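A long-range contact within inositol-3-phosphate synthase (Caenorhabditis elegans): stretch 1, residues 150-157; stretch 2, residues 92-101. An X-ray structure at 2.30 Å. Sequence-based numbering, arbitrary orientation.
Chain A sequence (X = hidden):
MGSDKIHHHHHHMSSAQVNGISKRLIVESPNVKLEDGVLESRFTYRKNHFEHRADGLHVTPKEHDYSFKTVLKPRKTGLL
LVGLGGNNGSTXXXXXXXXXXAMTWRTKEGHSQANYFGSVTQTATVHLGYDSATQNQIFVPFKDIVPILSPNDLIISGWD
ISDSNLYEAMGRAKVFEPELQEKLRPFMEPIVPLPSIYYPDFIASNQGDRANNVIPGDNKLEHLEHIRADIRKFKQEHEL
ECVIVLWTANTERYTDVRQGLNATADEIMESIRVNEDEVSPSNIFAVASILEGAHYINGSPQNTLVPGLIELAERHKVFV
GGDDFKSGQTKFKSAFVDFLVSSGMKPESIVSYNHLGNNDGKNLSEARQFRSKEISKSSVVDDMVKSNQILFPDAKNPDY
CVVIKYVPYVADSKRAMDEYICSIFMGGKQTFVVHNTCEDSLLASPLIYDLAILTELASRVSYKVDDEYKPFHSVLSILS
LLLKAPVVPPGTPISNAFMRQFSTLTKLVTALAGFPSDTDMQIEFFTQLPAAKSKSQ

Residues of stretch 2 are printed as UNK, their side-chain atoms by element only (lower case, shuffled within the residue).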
ATOM      1  N   SER A 150      24.989  23.970 -18.317  1.00 29.52           N
ATOM      2  CA  SER A 150      23.905  23.076 -18.684  1.00 30.31           C
ATOM      3  C   SER A 150      24.552  21.750 -18.931  1.00 30.70           C
ATOM      4  O   SER A 150      25.698  21.715 -19.384  1.00 33.90           O
ATOM      5  CB  SER A 150      23.267  23.526 -19.996  1.00 33.19           C
ATOM      6  OG  SER A 150      22.690  22.420 -20.687  1.00 30.29           O
ATOM      7  N   PRO A 151      23.853  20.648 -18.700  1.00 30.85           N
ATOM      8  CA  PRO A 151      24.470  19.341 -18.938  1.00 29.30           C
ATOM      9  C   PRO A 151      24.838  19.172 -20.404  1.00 29.68           C
ATOM     10  O   PRO A 151      25.601  18.277 -20.729  1.00 31.15           O
ATOM     11  CB  PRO A 151      23.376  18.351 -18.532  1.00 30.08           C
ATOM     12  CG  PRO A 151      22.527  19.130 -17.534  1.00 30.42           C
ATOM     13  CD  PRO A 151      22.472  20.520 -18.187  1.00 32.10           C
ATOM     14  N   ASN A 152      24.294  20.020 -21.274  1.00 25.11           N
ATOM     15  CA  ASN A 152      24.661  19.982 -22.673  1.00 28.57           C
ATOM     16  C   ASN A 152      26.111  20.420 -22.880  1.00 28.10           C
ATOM     17  O   ASN A 152      26.705  20.070 -23.880  1.00 26.99           O
ATOM     18  CB  ASN A 152      23.697  20.828 -23.528  1.00 25.92           C
ATOM     19  CG  ASN A 152      22.249  20.352 -23.422  1.00 33.04           C
ATOM     20  OD1 ASN A 152      21.965  19.170 -23.155  1.00 27.57           O
ATOM     21  ND2 ASN A 152      21.326  21.271 -23.623  1.00 33.08           N
ATOM     22  N   ASP A 153      26.677  21.142 -21.907  1.00 29.83           N
ATOM     23  CA  ASP A 153      28.008  21.743 -22.027  1.00 28.48           C
ATOM     24  C   ASP A 153      29.072  20.835 -21.449  1.00 30.98           C
ATOM     25  O   ASP A 153      30.267  21.212 -21.413  1.00 33.45           O
ATOM     26  CB  ASP A 153      28.086  23.050 -21.234  1.00 28.13           C
ATOM     27  CG  ASP A 153      27.123  24.090 -21.713  1.00 31.42           C
ATOM     28  OD1 ASP A 153      27.129  24.371 -22.940  1.00 30.86           O
ATOM     29  OD2 ASP A 153      26.341  24.689 -20.931  1.00 19.31           O
ATOM     30  N   LEU A 154      28.649  19.674 -20.936  1.00 29.99           N
ATOM     31  CA  LEU A 154      29.585  18.735 -20.300  1.00 27.18           C
ATOM     32  C   LEU A 154      30.133  17.786 -21.339  1.00 25.33           C
ATOM     33  O   LEU A 154      29.368  17.181 -22.089  1.00 24.85           O
ATOM     34  CB  LEU A 154      28.915  17.927 -19.182  1.00 22.10           C
ATOM     35  CG  LEU A 154      28.303  18.544 -17.904  1.00 29.57           C
ATOM     36  CD1 LEU A 154      27.538  17.457 -17.092  1.00 15.42           C
ATOM     37  CD2 LEU A 154      29.339  19.257 -16.995  1.00 24.88           C
ATOM     38  N   ILE A 155      31.455  17.675 -21.397  1.00 24.71           N
ATOM     39  CA  ILE A 155      32.111  16.671 -22.230  1.00 26.34           C
ATOM     40  C   ILE A 155      32.412  15.459 -21.363  1.00 24.85           C
ATOM     41  O   ILE A 155      33.095  15.586 -20.341  1.00 30.68           O
ATOM     42  CB  ILE A 155      33.463  17.221 -22.772  1.00 27.30           C
ATOM     43  CG1 ILE A 155      33.263  18.340 -23.812  1.00 34.30           C
ATOM     44  CG2 ILE A 155      34.268  16.098 -23.378  1.00 21.26           C
ATOM     45  CD1 ILE A 155      33.436  19.770 -23.268  1.00 37.19           C
ATOM     46  N   ILE A 156      31.990  14.275 -21.786  1.00 21.53           N
ATOM     47  CA  ILE A 156      32.084  13.104 -20.927  1.00 18.35           C
ATOM     48  C   ILE A 156      32.865  11.903 -21.482  1.00 16.35           C
ATOM     49  O   ILE A 156      32.555  11.390 -22.532  1.00 22.25           O
ATOM     50  CB  ILE A 156      30.679  12.649 -20.527  1.00 18.67           C
ATOM     51  CG1 ILE A 156      29.932  13.745 -19.769  1.00 18.54           C
ATOM     52  CG2 ILE A 156      30.745  11.317 -19.768  1.00 15.91           C
ATOM     53  CD1 ILE A 156      28.532  13.306 -19.273  1.00 24.53           C
ATOM     54  N   SER A 157      33.867  11.445 -20.747  1.00 11.10           N
ATOM     55  CA  SER A 157      34.471  10.154 -20.987  1.00 12.21           C
ATOM     56  C   SER A 157      34.477   9.354 -19.652  1.00 15.59           C
ATOM     57  O   SER A 157      33.748   9.700 -18.703  1.00 15.03           O
ATOM     58  CB  SER A 157      35.895  10.353 -21.480  1.00 15.07           C
ATOM     59  OG  SER A 157      36.460   9.107 -21.841  1.00 25.66           O
ATOM     60  N   UNK A  92      23.319   8.754 -18.265  1.00 23.87           N
ATOM     61  CA  UNK A  92      23.856  10.085 -18.123  1.00 23.51           C
ATOM     62  C   UNK A  92      24.325  10.597 -19.472  1.00 24.37           C
ATOM     63  O   UNK A  92      23.971  11.696 -19.871  1.00 24.18           O
ATOM     64  c   UNK A  92      25.000  10.085 -17.125  1.00 21.47           C
ATOM     65  N   UNK A  93      25.086   9.770 -20.190  1.00 25.14           N
ATOM     66  CA  UNK A  93      25.625  10.151 -21.506  1.00 24.41           C
ATOM     67  C   UNK A  93      24.479  10.233 -22.520  1.00 23.42           C
ATOM     68  O   UNK A  93      24.330  11.227 -23.215  1.00 22.99           O
ATOM     69  c   UNK A  93      27.346   9.600 -23.338  1.00 22.42           C
ATOM     70  c   UNK A  93      26.734   9.159 -22.004  1.00 24.65           C
ATOM     71  c   UNK A  93      27.822   9.008 -20.995  1.00 22.27           C
ATOM     72  N   UNK A  94      23.661   9.190 -22.576  1.00 23.57           N
ATOM     73  CA  UNK A  94      22.542   9.130 -23.508  1.00 24.01           C
ATOM     74  C   UNK A  94      21.649  10.349 -23.474  1.00 25.57           C
ATOM     75  O   UNK A  94      21.350  10.944 -24.515  1.00 26.60           O
ATOM     76  N   UNK A  95      21.223  10.723 -22.269  1.00 25.34           N
ATOM     77  CA  UNK A  95      20.310  11.839 -22.060  1.00 25.26           C
ATOM     78  C   UNK A  95      20.866  13.211 -22.421  1.00 26.51           C
ATOM     79  O   UNK A  95      20.089  14.097 -22.827  1.00 29.91           O
ATOM     80  c   UNK A  95      19.801  11.858 -20.622  1.00 23.63           C
ATOM     81  o   UNK A  95      19.225  10.612 -20.270  1.00 33.53           O
ATOM     82  N   UNK A  96      22.176  13.412 -22.262  1.00 25.98           N
ATOM     83  CA  UNK A  96      22.838  14.657 -22.752  1.00 24.84           C
ATOM     84  C   UNK A  96      22.656  14.781 -24.262  1.00 23.97           C
ATOM     85  O   UNK A  96      22.151  15.790 -24.772  1.00 25.22           O
ATOM     86  c   UNK A  96      25.722  14.649 -20.093  1.00 19.94           C
ATOM     87  c   UNK A  96      24.333  14.732 -22.265  1.00 22.52           C
ATOM     88  c   UNK A  96      25.053  15.885 -22.809  1.00 28.48           C
ATOM     89  c   UNK A  96      24.368  14.899 -20.733  1.00 31.00           C
ATOM     90  N   UNK A  97      23.010  13.733 -24.981  1.00 24.54           N
ATOM     91  CA  UNK A  97      22.834  13.719 -26.439  1.00 23.90           C
ATOM     92  C   UNK A  97      21.388  13.939 -26.779  1.00 25.15           C
ATOM     93  O   UNK A  97      21.057  14.711 -27.660  1.00 26.86           O
ATOM     94  c   UNK A  97      26.899  13.132 -27.828  1.00 24.30           C
ATOM     95  c   UNK A  97      26.763  10.901 -26.926  1.00 31.37           C
ATOM     96  c   UNK A  97      25.526  13.269 -27.697  1.00 22.99           C
ATOM     97  c   UNK A  97      23.265  12.370 -27.004  1.00 20.01           C
ATOM     98  c   UNK A  97      24.754  12.226 -27.149  1.00 29.67           C
ATOM     99  c   UNK A  97      25.388  11.051 -26.774  1.00 24.63           C
ATOM    100  c   UNK A  97      27.521  11.935 -27.438  1.00 25.34           C
ATOM    101  N   UNK A  98      20.521  13.243 -26.052  1.00 25.55           N
ATOM    102  CA  UNK A  98      19.121  13.241 -26.331  1.00 23.20           C
ATOM    103  C   UNK A  98      18.582  14.635 -26.156  1.00 25.07           C
ATOM    104  O   UNK A  98      17.789  15.087 -26.976  1.00 28.44           O
ATOM    105  c   UNK A  98      18.423  12.260 -25.429  1.00 27.40           C
ATOM    106  N   UNK A  99      19.007  15.336 -25.105  1.00 25.23           N
ATOM    107  CA  UNK A  99      18.620  16.762 -24.950  1.00 25.64           C
ATOM    108  C   UNK A  99      19.262  17.739 -25.954  1.00 25.66           C
ATOM    109  O   UNK A  99      18.635  18.714 -26.348  1.00 26.32           O
ATOM    110  c   UNK A  99      17.783  16.771 -22.584  1.00 31.02           C
ATOM    111  c   UNK A  99      18.841  17.256 -23.526  1.00 23.22           C
ATOM    112  n   UNK A  99      17.941  15.534 -22.111  1.00 25.20           N
ATOM    113  o   UNK A  99      16.822  17.494 -22.274  1.00 33.73           O
ATOM    114  N   UNK A 100      20.499  17.484 -26.354  1.00 26.57           N
ATOM    115  CA  UNK A 100      21.170  18.304 -27.375  1.00 26.56           C
ATOM    116  C   UNK A 100      20.391  18.314 -28.680  1.00 30.82           C
ATOM    117  O   UNK A 100      20.185  19.372 -29.279  1.00 32.86           O
ATOM    118  c   UNK A 100      22.569  17.778 -27.632  1.00 25.97           C
ATOM    119  c   UNK A 100      23.623  18.208 -26.621  1.00 21.07           C
ATOM    120  n   UNK A 100      26.026  18.002 -26.273  1.00 13.86           N
ATOM    121  c   UNK A 100      24.924  17.441 -26.780  1.00 22.62           C
ATOM    122  o   UNK A 100      24.929  16.337 -27.309  1.00 29.88           O
ATOM    123  N   UNK A 101      19.916  17.141 -29.100  1.00 33.65           N
ATOM    124  CA  UNK A 101      19.169  17.005 -30.345  1.00 32.01           C
ATOM    125  C   UNK A 101      17.662  17.024 -30.197  1.00 33.85           C
ATOM    126  O   UNK A 101      16.943  16.799 -31.174  1.00 35.04           O
ATOM    127  o   UNK A 101      25.019  16.057 -32.590  1.00 48.57           O
ATOM    128  c   UNK A 101      19.591  15.727 -31.045  1.00 34.54           C
ATOM    129  c   UNK A 101      23.377  15.464 -30.984  1.00 47.43           C
ATOM    130  c   UNK A 101      21.390  16.327 -32.703  1.00 45.04           C
ATOM    131  c   UNK A 101      22.045  15.380 -30.611  1.00 37.98           C
ATOM    132  c   UNK A 101      22.730  16.411 -33.094  1.00 49.92           C
ATOM    133  c   UNK A 101      21.034  15.797 -31.465  1.00 38.98           C
ATOM    134  c   UNK A 101      23.709  15.983 -32.225  1.00 44.37           C
TER

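Position 92 carries one side-chain carbon and nothing more. That carbon, CB, comes no nearer to stretch 1 than 5.2 Å, to CD1 of I156. A single carbon is alanine, A92.

Position 93 has three carbons, the first carrying the other two. One of the two outer carbons lies 3.9 Å from CG2 of I156, an apolar contact. The fork at the first carbon, with no longer arm, is valine. This is V93, and the touching carbon is CG2.

Position 94 has no side-chain atoms, so it is glycine, G94. It makes no contact with stretch 1.

Position 95 has one carbon followed by one oxygen. That is serine, S95. The side chain is out of reach of stretch 1, and its hydroxyl is hydrogen-bonded to a residue just outside the stretches.

Position 96 has four carbons. They fork at the first, and one arm is two carbons long. The CA-to-CB bond points sideways, but the end of the side chain comes nearer to stretch 1. The end carbon of the long arm is 3.2 Å from CD1 of I156, a very tight approach for two methyl groups, and 4.5 Å from CD1 of L154. The inner carbon of that arm lies 4.2 Å from CB of P151. The one-carbon arm lies 3.2 Å from the backbone O of P151. That pattern is isoleucine, I96, with chi1 m and chi2 t.

Position 97 has one carbon and then a ring of six carbons, with no oxygen. It is phenylalanine, F97. Its CA-to-CB bond points away, and the ring does not touch stretch 1.

Position 98 has a single carbon, pointing away from stretch 1. It is alanine, A98.

Position 99 has two carbons, the second carrying one oxygen and one nitrogen. Its CB is 3.7 Å from OD1 of N152. This is the short amide, asparagine, N99. The amide turns back to its own helix: ND2 of N99 donates to O of S95 at 2.7 Å, almost in line.

Position 100 has three carbons, the third carrying one oxygen and one nitrogen. The side-chain nitrogen lies 3.2 Å from O of N152. The extra carbon makes it glutamine, Q100. NE2 donates a hydrogen bond to that O, with an angle of 140° at the hydrogen.

Position 101 has one carbon and a six-carbon ring bearing an oxygen. It is tyrosine, Y101. It follows the helix and is out of reach of stretch 1.

The contact packs one helix against a short 3-10 segment and the strand after it. Helix and strand run in roughly opposite directions, at 144°. V93, early in the stretch, meets I156 of the strand; Q100, at the helix end, meets N152 in the 3-10 segment before it. I96 has the largest covered area, 85 Å², and joins P151, L154 and I156 in one apolar patch. The polar end is held by the Q100 bond, the only hydrogen bond between the stretches. N152 is itself braced by its own turn: N of N152 donates to OG of S150 at 2.9 Å. Together the stretches bury 348 Å².

Stretch 2 (92-101) AVGSIFANQY
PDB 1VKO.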